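Local coordinates for metagenomic carboxyl esterase MGS0156 (Uncultured organism, PDB 5D8M), which probably hydrolyses carboxylic ester bonds, acting as an alpha/beta-hydrolase-type esterase recovered from an uncultured organism, at residues 100-109 / 302-313. Numbering follows the deposited sequence.
Sequences VSESSLLFDD and VAMPFSKKPSLL
F107 N donates to A303 O at 2.8 Å, and the C=O...N angle of 177° puts the donor almost straight off the end of the carbonyl. S104 OG donates to P305 O, also at 2.8 Å, but its donor stands 51° out of the carbonyl plane. With OG anti to the backbone N (chi1 -177°), the S104 hydroxyl reaches that oxygen while CB settles over the F306 ring. There CB lies 3.6 Å from the centroid, almost directly above the ring centre: a CH-pi contact over the face.

Water extends the polar seam. Water 1 donates to both S103 O and P305 O; water 2 donates to S103 O and accepts from K308 N, so the S103 carbonyl receives two water bonds.

Apolar contacts flank these bonds. The selenomethionine M304, bent at chi2 and chi3, brings CE to 3.9 Å from V100 CG2, while V100 CG1 meets L313 CD2. At the other end A303 CA lies over a face of the F107 ring, and A303 CB touches L106 CD1 at 3.8 Å.

The P305 ring makes van der Waals contacts with polar atoms: its CD meets L105 O at 3.4 Å, within the type II turn L105-D108, and its CB and CG meet the D109 carboxylate, whose OD2 forms a salt bridge with R324 of helix 324-338.

L106, A303 and M304 also touch H157, at the C-terminal end of strand 151-157 of the parallel sheet. H157 opens a His-Ser-Lys-Gly sequence, probably the nucleophile elbow of an alpha/beta hydrolase, so the two loops probably help form the active-site surroundings. Chemically, direct or water-mediated donors satisfy S103 O, A303 O and P305 O, whereas V302 O is buried without a partner beside the F107 ring.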
# COMPACT_ATOMS: atom_id res chain seq x y z
N VAL A 100 5.94 -9.62 -12.20
CA VAL A 100 6.19 -8.59 -13.21
C VAL A 100 7.46 -7.82 -12.89
O VAL A 100 7.63 -6.69 -13.34
CB VAL A 100 4.98 -7.60 -13.35
CG1 VAL A 100 3.74 -8.35 -13.88
CG2 VAL A 100 4.67 -6.89 -12.04
N SER A 101 8.38 -8.44 -12.13
CA SER A 101 9.60 -7.75 -11.72
C SER A 101 10.45 -7.23 -12.88
O SER A 101 11.19 -6.28 -12.71
CB SER A 101 10.46 -8.65 -10.84
OG SER A 101 10.92 -9.77 -11.57
N GLU A 102 10.35 -7.85 -14.05
CA GLU A 102 11.10 -7.37 -15.22
C GLU A 102 10.60 -6.02 -15.73
O GLU A 102 11.34 -5.27 -16.37
CB GLU A 102 11.04 -8.39 -16.35
CG GLU A 102 11.90 -9.60 -16.14
CD GLU A 102 13.37 -9.31 -16.35
OE1 GLU A 102 14.16 -9.50 -15.40
OE2 GLU A 102 13.74 -8.90 -17.48
N SER A 103 9.33 -5.73 -15.44
CA SER A 103 8.67 -4.52 -15.92
C SER A 103 8.52 -3.49 -14.81
O SER A 103 8.43 -2.29 -15.07
CB SER A 103 7.28 -4.85 -16.49
OG SER A 103 7.35 -5.95 -17.37
N SER A 104 8.44 -3.94 -13.56
CA SER A 104 8.10 -3.03 -12.47
C SER A 104 8.61 -3.48 -11.12
O SER A 104 8.39 -4.63 -10.75
CB SER A 104 6.58 -2.85 -12.39
OG SER A 104 6.22 -1.91 -11.38
N LEU A 105 9.27 -2.58 -10.39
CA LEU A 105 9.66 -2.81 -9.01
C LEU A 105 9.06 -1.71 -8.16
O LEU A 105 9.06 -0.55 -8.58
CB LEU A 105 11.19 -2.81 -8.85
CG LEU A 105 11.91 -3.90 -9.63
CD1 LEU A 105 13.44 -3.67 -9.55
CD2 LEU A 105 11.51 -5.28 -9.06
N LEU A 106 8.60 -2.06 -6.96
CA LEU A 106 7.88 -1.15 -6.08
C LEU A 106 8.63 0.18 -5.88
O LEU A 106 9.79 0.18 -5.50
CB LEU A 106 7.62 -1.82 -4.73
CG LEU A 106 6.81 -0.98 -3.72
CD1 LEU A 106 5.43 -0.75 -4.21
CD2 LEU A 106 6.77 -1.64 -2.34
N PHE A 107 7.95 1.29 -6.15
CA PHE A 107 8.51 2.63 -5.95
C PHE A 107 9.86 2.85 -6.61
O PHE A 107 10.67 3.64 -6.14
CB PHE A 107 8.60 2.95 -4.45
CG PHE A 107 7.30 3.46 -3.87
CD1 PHE A 107 6.76 4.66 -4.30
CD2 PHE A 107 6.61 2.74 -2.90
CE1 PHE A 107 5.56 5.14 -3.81
CE2 PHE A 107 5.41 3.20 -2.38
CZ PHE A 107 4.89 4.40 -2.82
N ASP A 108 10.11 2.14 -7.71
CA ASP A 108 11.47 2.13 -8.25
C ASP A 108 11.94 3.53 -8.67
O ASP A 108 13.09 3.89 -8.45
CB ASP A 108 11.58 1.19 -9.45
CG ASP A 108 12.96 0.56 -9.57
OD1 ASP A 108 13.59 0.22 -8.52
OD2 ASP A 108 13.41 0.38 -10.72
N ASP A 109 11.04 4.30 -9.27
CA ASP A 109 11.39 5.63 -9.74
C ASP A 109 11.40 6.68 -8.61
O ASP A 109 11.79 7.82 -8.84
CB ASP A 109 10.43 6.05 -10.86
CG ASP A 109 8.94 6.01 -10.46
OD1 ASP A 109 8.53 5.44 -9.39
OD2 ASP A 109 8.15 6.56 -11.27
N VAL A 302 -0.19 4.47 -7.92
CA VAL A 302 0.26 5.06 -6.65
C VAL A 302 1.62 4.50 -6.21
O VAL A 302 2.31 5.12 -5.39
CB VAL A 302 -0.84 4.85 -5.56
CG1 VAL A 302 -0.93 3.36 -5.12
CG2 VAL A 302 -0.61 5.79 -4.37
N ALA A 303 2.08 3.38 -6.77
CA ALA A 303 3.26 2.73 -6.20
C ALA A 303 4.15 1.92 -7.14
O ALA A 303 5.31 1.69 -6.83
CB ALA A 303 2.82 1.82 -5.03
N MSE A 304 3.60 1.44 -8.26
CA MSE A 304 4.31 0.53 -9.16
C MSE A 304 4.50 1.18 -10.52
O MSE A 304 3.54 1.25 -11.30
CB MSE A 304 3.54 -0.80 -9.33
CG MSE A 304 3.53 -1.68 -8.10
SE MSE A 304 5.15 -2.74 -7.97
CE MSE A 304 4.82 -4.07 -9.36
N PRO A 305 5.73 1.63 -10.83
CA PRO A 305 6.01 2.23 -12.13
C PRO A 305 6.11 1.18 -13.24
O PRO A 305 6.81 0.18 -13.08
CB PRO A 305 7.36 2.93 -11.91
CG PRO A 305 8.03 2.10 -10.83
CD PRO A 305 6.91 1.64 -9.93
N PHE A 306 5.43 1.42 -14.35
CA PHE A 306 5.58 0.63 -15.56
C PHE A 306 6.01 1.58 -16.68
O PHE A 306 5.27 2.51 -17.00
CB PHE A 306 4.27 -0.07 -15.96
CG PHE A 306 3.86 -1.19 -15.04
CD1 PHE A 306 3.19 -0.93 -13.87
CD2 PHE A 306 4.12 -2.52 -15.39
CE1 PHE A 306 2.82 -1.97 -13.02
CE2 PHE A 306 3.73 -3.55 -14.56
CZ PHE A 306 3.10 -3.27 -13.36
N SER A 307 7.16 1.36 -17.29
CA SER A 307 7.59 2.28 -18.35
C SER A 307 8.21 1.62 -19.58
O SER A 307 8.47 2.30 -20.58
CB SER A 307 8.56 3.31 -17.77
OG SER A 307 9.35 2.73 -16.74
N LYS A 308 8.43 0.31 -19.51
CA LYS A 308 9.03 -0.44 -20.62
C LYS A 308 8.18 -0.36 -21.89
O LYS A 308 7.04 -0.82 -21.92
CB LYS A 308 9.24 -1.90 -20.22
N LYS A 309 8.74 0.22 -22.94
CA LYS A 309 8.02 0.38 -24.18
C LYS A 309 8.86 -0.18 -25.32
O LYS A 309 10.07 0.06 -25.38
CB LYS A 309 7.67 1.85 -24.42
N PRO A 310 8.22 -0.95 -26.22
CA PRO A 310 6.79 -1.27 -26.13
C PRO A 310 6.52 -2.52 -25.30
O PRO A 310 7.40 -3.36 -25.12
CB PRO A 310 6.40 -1.50 -27.58
CG PRO A 310 7.64 -2.09 -28.19
CD PRO A 310 8.82 -1.45 -27.47
N SER A 311 5.29 -2.63 -24.82
CA SER A 311 4.86 -3.76 -24.02
C SER A 311 3.34 -3.78 -24.01
O SER A 311 2.71 -2.74 -23.83
CB SER A 311 5.41 -3.67 -22.59
OG SER A 311 4.82 -4.63 -21.73
N LEU A 312 2.74 -4.94 -24.22
CA LEU A 312 1.29 -5.03 -24.15
C LEU A 312 0.86 -4.72 -22.72
O LEU A 312 -0.14 -4.05 -22.48
CB LEU A 312 0.82 -6.40 -24.58
CG LEU A 312 -0.69 -6.57 -24.83
CD1 LEU A 312 -1.25 -5.41 -25.64
CD2 LEU A 312 -0.91 -7.87 -25.57
N LEU A 313 1.65 -5.21 -21.77
CA LEU A 313 1.41 -4.99 -20.36
C LEU A 313 1.45 -3.52 -20.03
O LEU A 313 0.53 -2.99 -19.40
CB LEU A 313 2.44 -5.75 -19.53
CG LEU A 313 2.33 -5.64 -18.02
CD1 LEU A 313 0.96 -6.11 -17.58
CD2 LEU A 313 3.43 -6.49 -17.38
O HOH W 1 9.26 0.31 -14.18
O HOH W 2 7.65 -1.29 -17.48